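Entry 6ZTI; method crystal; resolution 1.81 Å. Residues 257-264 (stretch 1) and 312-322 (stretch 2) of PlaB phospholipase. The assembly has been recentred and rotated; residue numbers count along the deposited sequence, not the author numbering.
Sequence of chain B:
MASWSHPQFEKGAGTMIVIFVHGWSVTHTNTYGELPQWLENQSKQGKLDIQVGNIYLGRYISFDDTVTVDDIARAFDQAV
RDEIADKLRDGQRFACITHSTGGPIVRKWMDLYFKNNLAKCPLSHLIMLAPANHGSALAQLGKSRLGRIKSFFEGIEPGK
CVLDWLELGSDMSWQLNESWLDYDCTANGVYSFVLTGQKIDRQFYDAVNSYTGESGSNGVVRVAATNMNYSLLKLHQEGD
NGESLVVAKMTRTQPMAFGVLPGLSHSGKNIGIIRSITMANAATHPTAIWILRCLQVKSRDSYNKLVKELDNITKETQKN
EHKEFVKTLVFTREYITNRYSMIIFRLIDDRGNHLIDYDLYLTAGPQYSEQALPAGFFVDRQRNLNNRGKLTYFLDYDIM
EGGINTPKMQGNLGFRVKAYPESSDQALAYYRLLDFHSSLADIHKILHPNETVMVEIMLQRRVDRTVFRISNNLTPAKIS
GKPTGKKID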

ATOM      1  N   ALA B 257     -12.858 -14.445  39.094  1.00  9.09           N
ATOM      2  CA  ALA B 257     -14.302 -14.269  39.126  1.00 10.19           C
ATOM      3  C   ALA B 257     -14.808 -13.766  37.779  1.00  7.85           C
ATOM      4  O   ALA B 257     -14.205 -12.889  37.157  1.00  7.86           O
ATOM      5  CB  ALA B 257     -14.680 -13.279  40.234  1.00 11.66           C
ATOM      6  N   PHE B 258     -15.919 -14.338  37.324  1.00  8.33           N
ATOM      7  CA  PHE B 258     -16.447 -14.042  35.999  1.00  6.02           C
ATOM      8  C   PHE B 258     -17.953 -14.200  36.034  1.00  8.15           C
ATOM      9  O   PHE B 258     -18.459 -15.282  36.341  1.00  9.96           O
ATOM     10  CB  PHE B 258     -15.834 -14.965  34.937  1.00  9.37           C
ATOM     11  CG  PHE B 258     -16.410 -14.775  33.561  1.00  6.88           C
ATOM     12  CD1 PHE B 258     -16.168 -13.616  32.857  1.00  5.74           C
ATOM     13  CD2 PHE B 258     -17.201 -15.756  32.977  1.00  9.27           C
ATOM     14  CE1 PHE B 258     -16.699 -13.426  31.606  1.00  7.53           C
ATOM     15  CE2 PHE B 258     -17.724 -15.576  31.733  1.00  8.54           C
ATOM     16  CZ  PHE B 258     -17.473 -14.403  31.041  1.00  9.28           C
ATOM     17  N   GLY B 259     -18.660 -13.136  35.694  1.00 10.80           N
ATOM     18  CA  GLY B 259     -20.106 -13.165  35.671  1.00 11.39           C
ATOM     19  C   GLY B 259     -20.638 -12.506  34.423  1.00 13.29           C
ATOM     20  O   GLY B 259     -20.168 -11.442  34.021  1.00 11.40           O
ATOM     21  N   VAL B 260     -21.616 -13.153  33.804  1.00  6.14           N
ATOM     22  CA  VAL B 260     -22.405 -12.571  32.727  1.00 10.51           C
ATOM     23  C   VAL B 260     -23.738 -12.155  33.342  1.00 12.44           C
ATOM     24  O   VAL B 260     -24.556 -13.001  33.717  1.00 15.03           O
ATOM     25  CB  VAL B 260     -22.593 -13.552  31.562  1.00  7.18           C
ATOM     26  CG1 VAL B 260     -23.410 -12.929  30.453  1.00 12.38           C
ATOM     27  CG2 VAL B 260     -21.233 -14.031  31.008  1.00 12.26           C
ATOM     28  N   LEU B 261     -23.935 -10.890  33.478  1.00 10.38           N
ATOM     29  CA  LEU B 261     -25.112 -10.324  34.129  1.00  9.45           C
ATOM     30  C   LEU B 261     -26.270 -10.180  33.145  1.00 10.25           C
ATOM     31  O   LEU B 261     -26.053  -9.979  31.947  1.00 11.63           O
ATOM     32  CB  LEU B 261     -24.781  -8.957  34.709  1.00 10.86           C
ATOM     33  CG  LEU B 261     -23.610  -8.897  35.690  1.00 13.87           C
ATOM     34  CD1 LEU B 261     -23.461  -7.472  36.277  1.00 12.85           C
ATOM     35  CD2 LEU B 261     -23.796  -9.920  36.797  1.00 18.74           C
ATOM     36  N   PRO B 262     -27.515 -10.248  33.626  1.00 12.10           N
ATOM     37  CA  PRO B 262     -28.668 -10.233  32.715  1.00 14.50           C
ATOM     38  C   PRO B 262     -29.082  -8.843  32.257  1.00 11.84           C
ATOM     39  O   PRO B 262     -29.138  -7.891  33.042  1.00 15.16           O
ATOM     40  CB  PRO B 262     -29.783 -10.864  33.562  1.00 16.03           C
ATOM     41  CG  PRO B 262     -29.453 -10.423  34.949  1.00 16.29           C
ATOM     42  CD  PRO B 262     -27.927 -10.493  35.018  1.00 12.69           C
ATOM     43  N   GLY B 263     -29.409  -8.752  30.968  1.00 12.91           N
ATOM     44  CA  GLY B 263     -30.125  -7.615  30.417  1.00 15.61           C
ATOM     45  C   GLY B 263     -29.298  -6.386  30.148  1.00 15.52           C
ATOM     46  O   GLY B 263     -29.851  -5.285  30.055  1.00 15.64           O
ATOM     47  N   LEU B 264     -27.993  -6.533  29.992  1.00 12.48           N
ATOM     48  CA  LEU B 264     -27.075  -5.403  29.974  1.00 10.94           C
ATOM     49  C   LEU B 264     -26.249  -5.393  28.695  1.00 11.03           C
ATOM     50  O   LEU B 264     -25.693  -6.425  28.299  1.00 12.01           O
ATOM     51  CB  LEU B 264     -26.166  -5.457  31.202  1.00 15.83           C
ATOM     52  CG  LEU B 264     -26.837  -5.322  32.575  1.00 14.83           C
ATOM     53  CD1 LEU B 264     -25.782  -5.407  33.640  1.00 23.33           C
ATOM     54  CD2 LEU B 264     -27.589  -4.014  32.693  1.00 16.47           C
ATOM     55  N   ASN B 312     -22.924 -19.172  38.848  1.00 16.65           N
ATOM     56  CA  ASN B 312     -24.341 -19.509  38.827  1.00 17.54           C
ATOM     57  C   ASN B 312     -25.151 -18.449  38.084  1.00 13.79           C
ATOM     58  O   ASN B 312     -26.072 -18.781  37.331  1.00 17.15           O
ATOM     59  CB  ASN B 312     -24.875 -19.664  40.249  1.00 19.66           C
ATOM     60  CG  ASN B 312     -24.407 -20.935  40.911  1.00 28.98           C
ATOM     61  OD1 ASN B 312     -23.940 -21.860  40.242  1.00 25.75           O
ATOM     62  ND2 ASN B 312     -24.544 -20.997  42.232  1.00 31.81           N
ATOM     63  N   ILE B 313     -24.844 -17.168  38.311  1.00 15.19           N
ATOM     64  CA  ILE B 313     -25.540 -16.094  37.601  1.00 18.36           C
ATOM     65  C   ILE B 313     -25.284 -16.199  36.100  1.00 14.98           C
ATOM     66  O   ILE B 313     -26.181 -15.979  35.283  1.00  9.80           O
ATOM     67  CB  ILE B 313     -25.108 -14.716  38.143  1.00 18.18           C
ATOM     68  CG1 ILE B 313     -25.430 -14.568  39.639  1.00 21.38           C
ATOM     69  CG2 ILE B 313     -25.759 -13.584  37.356  1.00 26.28           C
ATOM     70  CD1 ILE B 313     -26.878 -14.806  40.005  1.00 32.19           C
ATOM     71  N   THR B 314     -24.045 -16.486  35.711  1.00 12.40           N
ATOM     72  CA  THR B 314     -23.740 -16.678  34.297  1.00 16.58           C
ATOM     73  C   THR B 314     -24.606 -17.781  33.694  1.00 12.52           C
ATOM     74  O   THR B 314     -25.194 -17.613  32.620  1.00  9.16           O
ATOM     75  CB  THR B 314     -22.255 -17.002  34.140  1.00  7.93           C
ATOM     76  OG1 THR B 314     -21.484 -15.862  34.544  1.00 10.20           O
ATOM     77  CG2 THR B 314     -21.907 -17.343  32.707  1.00  8.91           C
ATOM     78  N   LYS B 315     -24.687 -18.928  34.369  1.00 13.32           N
ATOM     79  CA  LYS B 315     -25.480 -20.039  33.851  1.00 14.06           C
ATOM     80  C   LYS B 315     -26.942 -19.651  33.710  1.00 12.83           C
ATOM     81  O   LYS B 315     -27.601 -20.016  32.731  1.00 11.32           O
ATOM     82  CB  LYS B 315     -25.337 -21.250  34.772  1.00 20.05           C
ATOM     83  CG  LYS B 315     -24.049 -22.019  34.537  1.00 24.58           C
ATOM     84  CD  LYS B 315     -23.622 -22.807  35.760  1.00 22.31           C
ATOM     85  CE  LYS B 315     -22.533 -23.812  35.410  1.00 24.11           C
ATOM     86  NZ  LYS B 315     -21.434 -23.180  34.630  1.00 31.06           N
ATOM     87  N   GLU B 316     -27.466 -18.912  34.685  1.00 13.64           N
ATOM     88  CA  GLU B 316     -28.867 -18.508  34.660  1.00 11.77           C
ATOM     89  C   GLU B 316     -29.126 -17.481  33.564  1.00 13.34           C
ATOM     90  O   GLU B 316     -30.122 -17.574  32.836  1.00 14.82           O
ATOM     91  CB  GLU B 316     -29.261 -17.949  36.031  1.00 12.84           C
ATOM     92  CG  GLU B 316     -30.666 -17.395  36.120  1.00 29.21           C
ATOM     93  CD  GLU B 316     -30.905 -16.627  37.415  1.00 34.74           C
ATOM     94  OE1 GLU B 316     -29.992 -15.897  37.865  1.00 33.08           O
ATOM     95  OE2 GLU B 316     -32.010 -16.749  37.984  1.00 46.65           O
ATOM     96  N   THR B 317     -28.252 -16.482  33.446  1.00  9.57           N
ATOM     97  CA  THR B 317     -28.410 -15.467  32.415  1.00 10.56           C
ATOM     98  C   THR B 317     -28.453 -16.095  31.033  1.00 11.32           C
ATOM     99  O   THR B 317     -29.304 -15.754  30.207  1.00 14.00           O
ATOM    100  CB  THR B 317     -27.261 -14.465  32.490  1.00 14.25           C
ATOM    101  OG1 THR B 317     -27.313 -13.769  33.741  1.00 11.48           O
ATOM    102  CG2 THR B 317     -27.341 -13.461  31.330  1.00 15.71           C
ATOM    103  N   GLN B 318     -27.523 -17.005  30.755  1.00 12.60           N
ATOM    104  CA  GLN B 318     -27.385 -17.474  29.389  1.00 10.75           C
ATOM    105  C   GLN B 318     -28.507 -18.427  29.006  1.00 11.43           C
ATOM    106  O   GLN B 318     -28.907 -18.465  27.839  1.00 14.61           O
ATOM    107  CB  GLN B 318     -25.997 -18.088  29.207  1.00  7.81           C
ATOM    108  CG  GLN B 318     -24.904 -17.024  29.306  1.00  9.14           C
ATOM    109  CD  GLN B 318     -23.511 -17.502  28.908  1.00  7.53           C
ATOM    110  OE1 GLN B 318     -23.012 -18.521  29.395  1.00  7.93           O
ATOM    111  NE2 GLN B 318     -22.864 -16.738  28.038  1.00  5.21           N
ATOM    112  N   LYS B 319     -29.070 -19.165  29.965  1.00 10.53           N
ATOM    113  CA  LYS B 319     -30.269 -19.942  29.656  1.00 17.95           C
ATOM    114  C   LYS B 319     -31.463 -19.027  29.389  1.00 18.85           C
ATOM    115  O   LYS B 319     -32.189 -19.214  28.403  1.00 15.24           O
ATOM    116  CB  LYS B 319     -30.576 -20.918  30.796  1.00 17.11           C
ATOM    117  CG  LYS B 319     -29.521 -21.986  30.960  1.00 30.47           C
ATOM    118  CD  LYS B 319     -29.751 -23.150  30.010  1.00 37.12           C
ATOM    119  CE  LYS B 319     -28.837 -24.325  30.343  1.00 55.05           C
ATOM    120  NZ  LYS B 319     -28.979 -24.769  31.770  1.00 42.95           N
ATOM    121  N   ASN B 320     -31.650 -18.005  30.231  1.00 10.85           N
ATOM    122  CA  ASN B 320     -32.824 -17.141  30.117  1.00 13.14           C
ATOM    123  C   ASN B 320     -32.797 -16.289  28.855  1.00 12.48           C
ATOM    124  O   ASN B 320     -33.857 -15.943  28.326  1.00 19.51           O
ATOM    125  CB  ASN B 320     -32.932 -16.223  31.337  1.00 13.75           C
ATOM    126  CG  ASN B 320     -33.411 -16.948  32.583  1.00 21.39           C
ATOM    127  OD1 ASN B 320     -33.901 -18.071  32.515  1.00 24.50           O
ATOM    128  ND2 ASN B 320     -33.281 -16.293  33.731  1.00 22.89           N
ATOM    129  N   GLU B 321     -31.612 -15.925  28.374  1.00 13.55           N
ATOM    130  CA  GLU B 321     -31.462 -15.053  27.219  1.00 14.12           C
ATOM    131  C   GLU B 321     -31.211 -15.826  25.937  1.00 16.72           C
ATOM    132  O   GLU B 321     -30.976 -15.214  24.886  1.00 15.83           O
ATOM    133  CB  GLU B 321     -30.325 -14.059  27.479  1.00 13.01           C
ATOM    134  CG  GLU B 321     -30.590 -13.206  28.733  1.00 28.30           C
ATOM    135  CD  GLU B 321     -29.621 -12.045  28.899  1.00 29.52           C
ATOM    136  OE1 GLU B 321     -28.558 -12.051  28.239  1.00 16.86           O
ATOM    137  OE2 GLU B 321     -29.934 -11.126  29.689  1.00 16.52           O
ATOM    138  N   HIS B 322     -31.280 -17.155  26.004  1.00 12.90           N
ATOM    139  CA  HIS B 322     -31.008 -17.989  24.841  1.00 13.62           C
ATOM    140  C   HIS B 322     -31.895 -17.621  23.660  1.00 15.99           C
ATOM    141  O   HIS B 322     -31.452 -17.667  22.506  1.00 13.65           O
ATOM    142  CB  HIS B 322     -31.210 -19.444  25.225  1.00 13.69           C
ATOM    143  CG  HIS B 322     -31.113 -20.392  24.080  1.00 19.73           C
ATOM    144  ND1 HIS B 322     -32.122 -21.273  23.764  1.00 23.99           N
ATOM    145  CD2 HIS B 322     -30.126 -20.610  23.182  1.00 12.90           C
ATOM    146  CE1 HIS B 322     -31.760 -21.995  22.718  1.00 17.74           C
ATOM    147  NE2 HIS B 322     -30.554 -21.614  22.348  1.00 21.36           N
TER
HETATM  148  O   HOH W   1     -19.086 -17.908  34.485  1.00 24.84           O
HETATM  149  O   HOH W   2     -26.856  -9.817  29.326  1.00  7.90           O

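The strand formed around residues 257-261 and the helix of residues 312-320 run side by side in nearly the same direction, their axes 26° apart and approaching to 6.4 Å. At this distance the short side chains of Thr314 and Thr317 lie against Val260. The approach is tightest where Val260 CA lies 4.6 Å from Thr314 CA, and one helical turn further on Pro262 CA lies 5.2 Å from Thr317 CA. The helix keeps its regular i to i+4 backbone bonds along this face, such as Thr317 N to Ile313 O at 2.8 Å and Glu321 N to Thr317 O at 3.0 Å, so the N-H groups from Glu316 to Glu321 are occupied within the stretch. It is side chains of the second stretch that meet the polar backbone atoms of the other stretch.

Threonine suits this task, being short and carrying both a hydroxyl and a methyl. Val260 N donates to Thr314 OG1 at 2.8 Å with an angle of 157°, a nearly straight bond. Thr314 OG1 in turn donates to a water, 3.2 Å away, which itself donates to Phe258 O at 3.3 Å; the hydroxyl thus serves the strand both directly and through solvent. Gly259 passes close by, its CA 3.2 Å from Thr314 OG1. Thr317, whose CA-to-CB bond points toward the strand, places OG1 2.9 Å from Val260 O and equally 2.9 Å from Ile313 O in its own helix; its single proton can serve either carbonyl, and the geometry does not settle which.

The methyls complete the packing. Val260 CG2 lies 3.8 Å from Thr314 CG2, and Val260 CG1 lies 4.1 Å from Thr317 CG2, so the branched valine fits against both threonines while its backbone faces their hydroxyls. Ile313 adds an apolar patch: its CG2 is 4.2 Å from Leu261 CD2 and 4.4 Å from Pro262 CD. Leu261 reaches this patch although its CA-to-CB bond points away from the helix. Pro262, with no N-H to satisfy, rests its ring near Thr317, Pro262 CD lying 3.6 Å from Thr317 OG1.

Glu321, the first residue to leave helical geometry, closes the contact. Its side chain is long enough for OE2 to accept from Gly263 N at 2.7 Å, with an angle of 137°, while OE1 accepts from a second water at 3.0 Å. That water also donates to Leu261 O at 2.7 Å and takes a weak bond from Gly263 N at 3.2 Å. Gly263 has a phi of 79°, a conformation that favours glycine; its N-H points to the carboxylate.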